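Local coordinates for protein beta-fructofuranosidase (Arabidopsis thaliana, PDB 2OXB) that hydrolyses sucrose, and also 1-kestose and to a lesser extent neokestose and levan, releasing terminal fructose units as a cell-wall invertase, at residues 27-32 against 50-55; 373-378 against 404-409; 425-430 against 471-476. The protein carries 1 engineered substitution. One frame throughout, in Å; residues are numbered along the deposited sequence.

Contact 1: 27-32 against 50-55; sequences KGIYHL and HSTSTD
The imidazole ring of His-50 meets the opposing strand with its edge, where the carbonyl oxygen of Leu-32 lies in the ring plane and ND1 of His-31 comes to 3.3 Å from CE1 of His-50. The two imidazoles meet rim to rim, their planes inclined at 32°. Phe-33 stacks on the His-50 ring, and His-62 meets it from strand 60-66. The Tyr-30 ring likewise presents an edge, with Thr-54 O near its plane, while its hydroxyl bonds to Asp-282. CG2 of Thr-52 lies alongside His-31, 3.4 Å from ND1 of that ring.

CG of His-50 is anti to the backbone N (chi1 -161°), and although the side chain does not set out toward the other strand, its ring end comes nearer. ND1 of His-50 donates a nearly straight bond (165°) to Leu-32 O, at 3.1 Å, from above the carbonyl plane. The same oxygen takes a weak bond from Ser-51 N. An alanine in place of His-50 would probably leave that oxygen to the weak Ser-51 bond and open a gap beside His-31 and Phe-33.

The backbones run antiparallel, with Tyr-30 and Ser-53 forming one hydrogen-bonded pair, Leu-32 and Ser-51 another, and His-31 and Thr-52 the non-hydrogen-bonded pair between them. Ser-53 OG accepts from Asp-55 N in an ST turn and is also hydrogen-bonded to Asn-58 O. This hairpin of strands 29-36 and 47-53 is the middle of a blade in the five-bladed beta-propeller of family 32 glycosidases; strand 15-26, next to strand 29-36 in this blade, carries the active-site Asp-19.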
loop_
_atom_site.group_PDB
_atom_site.type_symbol
_atom_site.label_atom_id
_atom_site.label_comp_id
_atom_site.label_asym_id
_atom_site.label_seq_id
_atom_site.Cartn_x
_atom_site.Cartn_y
_atom_site.Cartn_z
ATOM N N LYS A 27 -6.870 -21.592 -9.687
ATOM C CA LYS A 27 -7.272 -21.939 -11.041
ATOM C C LYS A 27 -7.113 -20.694 -11.932
ATOM O O LYS A 27 -8.059 -20.254 -12.591
ATOM C CB LYS A 27 -8.726 -22.445 -11.067
ATOM C CG LYS A 27 -8.932 -23.820 -10.402
ATOM C CD LYS A 27 -10.381 -24.320 -10.507
ATOM C CE LYS A 27 -10.599 -25.630 -9.750
ATOM N NZ LYS A 27 -12.016 -26.090 -9.861
ATOM N N GLY A 28 -5.912 -20.123 -11.923
ATOM C CA GLY A 28 -5.623 -18.953 -12.735
ATOM C C GLY A 28 -6.490 -17.735 -12.485
ATOM O O GLY A 28 -6.268 -16.678 -13.070
ATOM N N ILE A 29 -7.480 -17.866 -11.612
ATOM C CA ILE A 29 -8.370 -16.747 -11.314
ATOM C C ILE A 29 -8.042 -16.086 -9.970
ATOM O O ILE A 29 -8.068 -16.726 -8.919
ATOM C CB ILE A 29 -9.849 -17.211 -11.327
ATOM C CG1 ILE A 29 -10.238 -17.628 -12.752
ATOM C CG2 ILE A 29 -10.755 -16.104 -10.807
ATOM C CD1 ILE A 29 -11.589 -18.302 -12.862
ATOM N N TYR A 30 -7.729 -14.798 -10.017
ATOM C CA TYR A 30 -7.406 -14.049 -8.819
ATOM C C TYR A 30 -8.688 -13.763 -8.052
ATOM O O TYR A 30 -9.799 -13.840 -8.593
ATOM C CB TYR A 30 -6.700 -12.736 -9.186
ATOM C CG TYR A 30 -5.396 -12.939 -9.935
ATOM C CD1 TYR A 30 -4.270 -13.450 -9.282
ATOM C CD2 TYR A 30 -5.308 -12.689 -11.306
ATOM C CE1 TYR A 30 -3.092 -13.716 -9.973
ATOM C CE2 TYR A 30 -4.139 -12.952 -12.013
ATOM C CZ TYR A 30 -3.031 -13.471 -11.344
ATOM O OH TYR A 30 -1.875 -13.785 -12.037
ATOM N N HIS A 31 -8.526 -13.439 -6.777
ATOM C CA HIS A 31 -9.665 -13.139 -5.926
ATOM C C HIS A 31 -9.348 -11.936 -5.036
ATOM O O HIS A 31 -8.197 -11.700 -4.672
ATOM C CB HIS A 31 -10.001 -14.363 -5.058
ATOM C CG HIS A 31 -10.603 -15.510 -5.816
ATOM N ND1 HIS A 31 -11.853 -15.446 -6.399
ATOM C CD2 HIS A 31 -10.150 -16.768 -6.043
ATOM C CE1 HIS A 31 -12.146 -16.613 -6.945
ATOM N NE2 HIS A 31 -11.130 -17.434 -6.743
ATOM N N LEU A 32 -10.380 -11.162 -4.729
ATOM C CA LEU A 32 -10.265 -10.009 -3.849
ATOM C C LEU A 32 -11.559 -9.893 -3.078
ATOM O O LEU A 32 -12.656 -9.860 -3.652
ATOM C CB LEU A 32 -10.055 -8.687 -4.601
ATOM C CG LEU A 32 -10.170 -7.433 -3.691
ATOM C CD1 LEU A 32 -8.943 -7.298 -2.825
ATOM C CD2 LEU A 32 -10.315 -6.165 -4.520
ATOM N N HIS A 50 -17.098 -9.477 -2.582
ATOM C CA HIS A 50 -16.238 -10.239 -3.485
ATOM C C HIS A 50 -16.152 -9.672 -4.892
ATOM O O HIS A 50 -17.019 -8.920 -5.326
ATOM C CB HIS A 50 -16.734 -11.686 -3.562
ATOM C CG HIS A 50 -15.715 -12.657 -4.066
ATOM N ND1 HIS A 50 -14.374 -12.348 -4.167
ATOM C CD2 HIS A 50 -15.829 -13.954 -4.434
ATOM C CE1 HIS A 50 -13.708 -13.415 -4.571
ATOM N NE2 HIS A 50 -14.568 -14.404 -4.739
ATOM N N SER A 51 -15.084 -10.048 -5.588
ATOM C CA SER A 51 -14.813 -9.643 -6.964
ATOM C C SER A 51 -13.696 -10.581 -7.437
ATOM O O SER A 51 -12.999 -11.167 -6.612
ATOM C CB SER A 51 -14.347 -8.182 -7.022
ATOM O OG SER A 51 -15.377 -7.289 -6.607
ATOM N N THR A 52 -13.539 -10.741 -8.752
ATOM C CA THR A 52 -12.503 -11.613 -9.337
ATOM C C THR A 52 -11.776 -10.918 -10.502
ATOM O O THR A 52 -12.224 -9.875 -10.984
ATOM C CB THR A 52 -13.116 -12.928 -9.877
ATOM O OG1 THR A 52 -14.178 -12.626 -10.790
ATOM C CG2 THR A 52 -13.669 -13.776 -8.738
ATOM N N SER A 53 -10.665 -11.490 -10.961
ATOM C CA SER A 53 -9.935 -10.888 -12.076
ATOM C C SER A 53 -8.994 -11.854 -12.789
ATOM O O SER A 53 -8.699 -12.948 -12.288
ATOM C CB SER A 53 -9.138 -9.680 -11.589
ATOM O OG SER A 53 -8.562 -8.990 -12.673
ATOM N N THR A 54 -8.537 -11.442 -13.970
ATOM C CA THR A 54 -7.612 -12.248 -14.764
ATOM C C THR A 54 -6.346 -11.425 -15.071
ATOM O O THR A 54 -5.342 -11.953 -15.563
ATOM C CB THR A 54 -8.260 -12.727 -16.116
ATOM O OG1 THR A 54 -8.066 -11.743 -17.145
ATOM C CG2 THR A 54 -9.759 -12.971 -15.938
ATOM N N ASP A 55 -6.389 -10.132 -14.757
ATOM C CA ASP A 55 -5.259 -9.249 -15.014
ATOM C C ASP A 55 -5.061 -8.214 -13.900
ATOM O O ASP A 55 -4.349 -7.215 -14.076
ATOM C CB ASP A 55 -5.474 -8.539 -16.349
ATOM C CG ASP A 55 -6.888 -8.017 -16.502
ATOM O OD1 ASP A 55 -7.623 -8.032 -15.486
ATOM O OD2 ASP A 55 -7.264 -7.597 -17.627
#

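Contact 2: 373-378 against 404-409; sequences FKVRDL and SGLGPF
Phe-409 turns the edge of its ring onto one face of Phe-373 in a T-shaped pair, with centroids 5.0 Å apart and planes at 72°. CD1 of Phe-409 stands over the centre of the Phe-373 ring, and CE1 of Phe-409 lies 3.5 Å from CG of Phe-373, nearer the root of the side chain. In Phe-409 the first torsion sets CG between the backbone N and the carbonyl carbon (chi1 71°), and from there the ring reaches Phe-373 with CD1 and CE1 and Val-375 with CZ. Phe-373 instead has CG anti to its carbonyl carbon, and the two side chains slide past each other in opposite directions.

Val-375 divides its methyls between two partners. CG1, anti to the backbone N (chi1 173°), meets CD1 of Leu-406 at 3.4 Å, whereas CG2, beside the backbone N, meets the Phe-409 ring obliquely, 3.7 Å from CZ. Leu-378 starts out pointing away, yet its CD2 returns to within 3.7 Å of CD1 of Leu-406, a methyl thus shared with Val-375. The two leucines cross at about a right angle.

All of this is apolar packing between the two sheets of the C-terminal beta-sandwich. Strand 367-374 is flanked in its sheet by strands 473-480 and 521-530; Leu-473 touches both phenylalanine rings, and Val-521 touches Val-375 and Phe-409. Strand 406-415 lies between strands 423-431 and 510-515.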
loop_
_atom_site.group_PDB
_atom_site.type_symbol
_atom_site.label_atom_id
_atom_site.label_comp_id
_atom_site.label_asym_id
_atom_site.label_seq_id
_atom_site.Cartn_x
_atom_site.Cartn_y
_atom_site.Cartn_z
ATOM N N PHE A 373 14.504 12.988 -14.856
ATOM C CA PHE A 373 15.213 14.247 -14.678
ATOM C C PHE A 373 16.724 14.055 -14.642
ATOM O O PHE A 373 17.226 13.067 -14.101
ATOM C CB PHE A 373 14.771 14.937 -13.387
ATOM C CG PHE A 373 13.333 15.381 -13.383
ATOM C CD1 PHE A 373 12.923 16.470 -14.136
ATOM C CD2 PHE A 373 12.395 14.734 -12.575
ATOM C CE1 PHE A 373 11.599 16.913 -14.080
ATOM C CE2 PHE A 373 11.076 15.166 -12.511
ATOM C CZ PHE A 373 10.678 16.255 -13.261
ATOM N N LYS A 374 17.443 15.014 -15.222
ATOM C CA LYS A 374 18.901 14.992 -15.274
ATOM C C LYS A 374 19.415 16.233 -14.571
ATOM O O LYS A 374 19.023 17.347 -14.900
ATOM C CB LYS A 374 19.375 14.975 -16.731
ATOM C CG LYS A 374 20.830 15.377 -16.949
ATOM C CD LYS A 374 21.177 15.411 -18.451
ATOM C CE LYS A 374 22.518 16.114 -18.731
ATOM N NZ LYS A 374 22.494 17.570 -18.366
ATOM N N VAL A 375 20.288 16.030 -13.594
ATOM C CA VAL A 375 20.845 17.136 -12.835
ATOM C C VAL A 375 22.336 17.304 -13.113
ATOM O O VAL A 375 23.134 16.401 -12.845
ATOM C CB VAL A 375 20.652 16.917 -11.311
ATOM C CG1 VAL A 375 21.391 17.992 -10.521
ATOM C CG2 VAL A 375 19.186 16.929 -10.970
ATOM N N ARG A 376 22.715 18.459 -13.656
ATOM C CA ARG A 376 24.122 18.710 -13.926
ATOM C C ARG A 376 24.725 19.461 -12.747
ATOM O O ARG A 376 24.042 20.215 -12.053
ATOM C CB ARG A 376 24.307 19.502 -15.224
ATOM C CG ARG A 376 23.645 20.865 -15.275
ATOM C CD ARG A 376 24.217 21.651 -16.445
ATOM N NE ARG A 376 23.579 22.949 -16.603
ATOM C CZ ARG A 376 22.276 23.114 -16.800
ATOM N NH1 ARG A 376 21.477 22.055 -16.860
ATOM N NH2 ARG A 376 21.772 24.334 -16.928
ATOM N N ASP A 377 26.008 19.233 -12.512
ATOM C CA ASP A 377 26.696 19.869 -11.402
ATOM C C ASP A 377 25.880 19.683 -10.131
ATOM O O ASP A 377 25.046 20.519 -9.774
ATOM C CB ASP A 377 26.898 21.357 -11.678
ATOM C CG ASP A 377 28.152 21.909 -11.010
ATOM O OD1 ASP A 377 28.266 23.147 -10.914
ATOM O OD2 ASP A 377 29.031 21.118 -10.594
ATOM N N LEU A 378 26.123 18.566 -9.458
ATOM C CA LEU A 378 25.428 18.240 -8.218
ATOM C C LEU A 378 25.964 19.111 -7.094
ATOM O O LEU A 378 25.328 19.251 -6.052
ATOM C CB LEU A 378 25.646 16.763 -7.870
ATOM C CG LEU A 378 24.475 15.799 -8.017
ATOM C CD1 LEU A 378 24.972 14.388 -8.034
ATOM C CD2 LEU A 378 23.504 16.016 -6.877
ATOM N N SER A 404 15.477 26.231 -3.798
ATOM C CA SER A 404 16.617 25.436 -3.355
ATOM C C SER A 404 17.620 25.409 -4.511
ATOM O O SER A 404 17.278 25.730 -5.655
ATOM C CB SER A 404 16.209 23.990 -3.037
ATOM O OG SER A 404 15.204 23.929 -2.050
ATOM N N GLY A 405 18.857 25.028 -4.208
ATOM C CA GLY A 405 19.863 24.936 -5.249
ATOM C C GLY A 405 19.360 23.925 -6.263
ATOM O O GLY A 405 19.150 24.252 -7.424
ATOM N N LEU A 406 19.156 22.691 -5.821
ATOM C CA LEU A 406 18.661 21.654 -6.702
ATOM C C LEU A 406 17.245 21.289 -6.256
ATOM O O LEU A 406 17.026 20.323 -5.520
ATOM C CB LEU A 406 19.594 20.426 -6.685
ATOM C CG LEU A 406 21.053 20.592 -7.160
ATOM C CD1 LEU A 406 21.714 19.221 -7.372
ATOM C CD2 LEU A 406 21.085 21.390 -8.466
ATOM N N GLY A 407 16.284 22.094 -6.687
ATOM C CA GLY A 407 14.904 21.849 -6.325
ATOM C C GLY A 407 14.229 23.155 -5.985
ATOM O O GLY A 407 14.906 24.157 -5.760
ATOM N N PRO A 408 12.889 23.161 -5.898
ATOM C CA PRO A 408 12.030 21.987 -6.118
ATOM C C PRO A 408 11.627 21.745 -7.586
ATOM O O PRO A 408 11.306 22.690 -8.313
ATOM C CB PRO A 408 10.834 22.292 -5.233
ATOM C CG PRO A 408 10.678 23.786 -5.452
ATOM C CD PRO A 408 12.098 24.309 -5.409
ATOM N N PHE A 409 11.638 20.478 -8.005
ATOM C CA PHE A 409 11.286 20.125 -9.376
ATOM C C PHE A 409 10.678 18.736 -9.553
ATOM O O PHE A 409 11.298 17.725 -9.243
ATOM C CB PHE A 409 12.510 20.279 -10.297
ATOM C CG PHE A 409 13.603 19.239 -10.093
ATOM C CD1 PHE A 409 13.520 17.982 -10.685
ATOM C CD2 PHE A 409 14.761 19.556 -9.381
ATOM C CE1 PHE A 409 14.575 17.072 -10.574
ATOM C CE2 PHE A 409 15.814 18.646 -9.273
ATOM C CZ PHE A 409 15.726 17.404 -9.870
#

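Contact 3: 425-430 against 471-476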
loop_
_atom_site.group_PDB
_atom_site.type_symbol
_atom_site.label_atom_id
_atom_site.label_comp_id
_atom_site.label_asym_id
_atom_site.label_seq_id
_atom_site.Cartn_x
_atom_site.Cartn_y
_atom_site.Cartn_z
ATOM N N VAL A 425 4.144 16.934 -6.934
ATOM C CA VAL A 425 5.102 15.966 -6.439
ATOM C C VAL A 425 6.416 16.356 -7.110
ATOM O O VAL A 425 6.462 16.588 -8.324
ATOM C CB VAL A 425 4.711 14.552 -6.854
ATOM C CG1 VAL A 425 5.802 13.575 -6.475
ATOM C CG2 VAL A 425 3.387 14.179 -6.197
ATOM N N TYR A 426 7.485 16.443 -6.331
ATOM C CA TYR A 426 8.756 16.839 -6.898
ATOM C C TYR A 426 9.929 16.325 -6.088
ATOM O O TYR A 426 9.757 15.571 -5.131
ATOM C CB TYR A 426 8.798 18.359 -6.981
ATOM C CG TYR A 426 8.544 19.033 -5.657
ATOM C CD1 TYR A 426 9.503 19.009 -4.651
ATOM C CD2 TYR A 426 7.339 19.676 -5.400
ATOM C CE1 TYR A 426 9.276 19.610 -3.422
ATOM C CE2 TYR A 426 7.092 20.283 -4.165
ATOM C CZ TYR A 426 8.069 20.245 -3.181
ATOM O OH TYR A 426 7.844 20.837 -1.959
ATOM N N PHE A 427 11.119 16.758 -6.494
ATOM C CA PHE A 427 12.380 16.384 -5.863
ATOM C C PHE A 427 13.157 17.603 -5.385
ATOM O O PHE A 427 12.940 18.717 -5.867
ATOM C CB PHE A 427 13.277 15.651 -6.855
ATOM C CG PHE A 427 12.818 14.268 -7.185
ATOM C CD1 PHE A 427 12.817 13.277 -6.204
ATOM C CD2 PHE A 427 12.414 13.942 -8.478
ATOM C CE1 PHE A 427 12.425 11.982 -6.504
ATOM C CE2 PHE A 427 12.018 12.642 -8.791
ATOM C CZ PHE A 427 12.025 11.661 -7.800
ATOM N N ARG A 428 14.066 17.366 -4.437
ATOM C CA ARG A 428 14.968 18.377 -3.875
ATOM C C ARG A 428 16.254 17.639 -3.502
ATOM O O ARG A 428 16.220 16.691 -2.727
ATOM C CB ARG A 428 14.378 18.999 -2.625
ATOM C CG ARG A 428 13.366 20.071 -2.866
ATOM C CD ARG A 428 12.459 20.110 -1.672
ATOM N NE ARG A 428 11.593 21.274 -1.653
ATOM C CZ ARG A 428 11.923 22.420 -1.089
ATOM N NH1 ARG A 428 13.101 22.550 -0.502
ATOM N NH2 ARG A 428 11.065 23.424 -1.099
ATOM N N ILE A 429 17.381 18.064 -4.067
ATOM C CA ILE A 429 18.664 17.414 -3.789
ATOM C C ILE A 429 19.555 18.265 -2.886
ATOM O O ILE A 429 19.749 19.456 -3.111
ATOM C CB ILE A 429 19.483 17.129 -5.092
ATOM C CG1 ILE A 429 18.660 16.323 -6.102
ATOM C CG2 ILE A 429 20.780 16.409 -4.740
ATOM C CD1 ILE A 429 18.232 14.955 -5.637
ATOM N N PHE A 430 20.111 17.625 -1.871
ATOM C CA PHE A 430 21.007 18.291 -0.955
ATOM C C PHE A 430 22.177 17.353 -0.712
ATOM O O PHE A 430 22.141 16.185 -1.115
ATOM C CB PHE A 430 20.296 18.599 0.359
ATOM C CG PHE A 430 19.136 19.541 0.210
ATOM C CD1 PHE A 430 19.331 20.823 -0.298
ATOM C CD2 PHE A 430 17.851 19.147 0.569
ATOM C CE1 PHE A 430 18.266 21.699 -0.447
ATOM C CE2 PHE A 430 16.779 20.014 0.424
ATOM C CZ PHE A 430 16.983 21.295 -0.086
ATOM N N GLN A 471 23.143 9.878 -11.636
ATOM C CA GLN A 471 22.436 9.470 -12.837
ATOM C C GLN A 471 21.125 10.224 -12.803
ATOM O O GLN A 471 20.882 11.003 -11.889
ATOM C CB GLN A 471 22.156 7.956 -12.866
ATOM C CG GLN A 471 22.513 7.216 -11.609
ATOM C CD GLN A 471 23.949 6.746 -11.603
ATOM O OE1 GLN A 471 24.496 6.387 -10.555
ATOM N NE2 GLN A 471 24.571 6.729 -12.778
ATOM N N PRO A 472 20.273 10.031 -13.820
ATOM C CA PRO A 472 18.983 10.733 -13.836
ATOM C C PRO A 472 17.964 10.235 -12.785
ATOM O O PRO A 472 17.963 9.068 -12.389
ATOM C CB PRO A 472 18.501 10.529 -15.276
ATOM C CG PRO A 472 19.145 9.221 -15.664
ATOM C CD PRO A 472 20.528 9.363 -15.110
ATOM N N LEU A 473 17.101 11.134 -12.327
ATOM C CA LEU A 473 16.102 10.751 -11.345
ATOM C C LEU A 473 14.755 10.461 -11.988
ATOM O O LEU A 473 14.211 11.278 -12.734
ATOM C CB LEU A 473 15.933 11.836 -10.282
ATOM C CG LEU A 473 16.708 13.138 -10.460
ATOM C CD1 LEU A 473 16.036 14.197 -9.615
ATOM C CD2 LEU A 473 18.176 12.964 -10.080
ATOM N N SER A 474 14.231 9.279 -11.681
ATOM C CA SER A 474 12.943 8.832 -12.189
ATOM C C SER A 474 11.837 9.303 -11.254
ATOM O O SER A 474 12.095 9.671 -10.101
ATOM C CB SER A 474 12.893 7.299 -12.285
ATOM O OG SER A 474 13.757 6.799 -13.286
ATOM N N LEU A 475 10.610 9.277 -11.769
ATOM C CA LEU A 475 9.416 9.670 -11.032
ATOM C C LEU A 475 8.209 9.343 -11.899
ATOM O O LEU A 475 8.039 9.896 -12.983
ATOM C CB LEU A 475 9.437 11.169 -10.717
ATOM C CG LEU A 475 8.170 11.741 -10.068
ATOM C CD1 LEU A 475 7.866 11.010 -8.777
ATOM C CD2 LEU A 475 8.358 13.215 -9.814
ATOM N N ARG A 476 7.378 8.428 -11.432
ATOM C CA ARG A 476 6.212 8.047 -12.191
ATOM C C ARG A 476 4.996 8.580 -11.478
ATOM O O ARG A 476 5.042 8.839 -10.285
ATOM C CB ARG A 476 6.144 6.534 -12.306
ATOM C CG ARG A 476 4.995 6.043 -13.122
ATOM C CD ARG A 476 5.143 4.570 -13.352
ATOM N NE ARG A 476 3.882 3.977 -13.741
ATOM C CZ ARG A 476 3.681 2.674 -13.830
ATOM N NH1 ARG A 476 4.666 1.828 -13.561
ATOM N NH2 ARG A 476 2.483 2.223 -14.170
#
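Phe-427 reaches across from strand 425-430 to strand 473-476. With CG anti to its carbonyl carbon (chi1 -72°), the ring lies between CD1 of Leu-473 and CB of Leu-475, which stand on opposite sides of its plane. Its CE2 lies 3.5 Å from CB of Leu-475, and its CD2 lies 3.8 Å from CD1 of Leu-473; past both leucines the side chain slides in the opposite direction. The far edge of the ring, at CE2 and CZ, faces the carbonyl oxygen of Ser-474, which sits near the ring plane. Farther along, CG1 of Val-425 meets CD1 of Leu-475 at 4.0 Å.

A second shell flanks these groups. Phe-427 is paired by its backbone with Phe-409 and rests its side chain on Met-443, while Val-425 touches Ser-445. Leu-473 also touches Phe-373 and Phe-409. Ser-474, whose CB points away from Phe-427's strand, has its OG hydrogen-bonded to Lys-490 NZ.

The strand axes stay 9.0 Å apart at 161°, so the strands face each other across the sandwich. Without hydrogen bonds between the segments, the contact probably owes its stability to apolar burial, the Ser-474 oxygen near the ring edge being where a polar atom meets it.

How the contacts relate
All three contacts are largely buried, but contact 1 runs out at exposed Thr-54, whereas the residues touching in contacts 2 and 3 include no exposed one. Contact 1 lies in the propeller domain and joins neighbouring strands of one sheet, so backbone hydrogen bonds and a histidine bond dominate. Contacts 2 and 3 join opposing sheets of the C-terminal sandwich and rely on apolar side chains. These two hold the same pair of sheets, their centres 8 Å apart; probable backbone hydrogen bonds link Phe-373 with Leu-473 and Leu-406 with Ile-429, in one sheet each. Contact 1 is remote, its centre about 44 Å from that of contact 2 and 36 Å from that of contact 3.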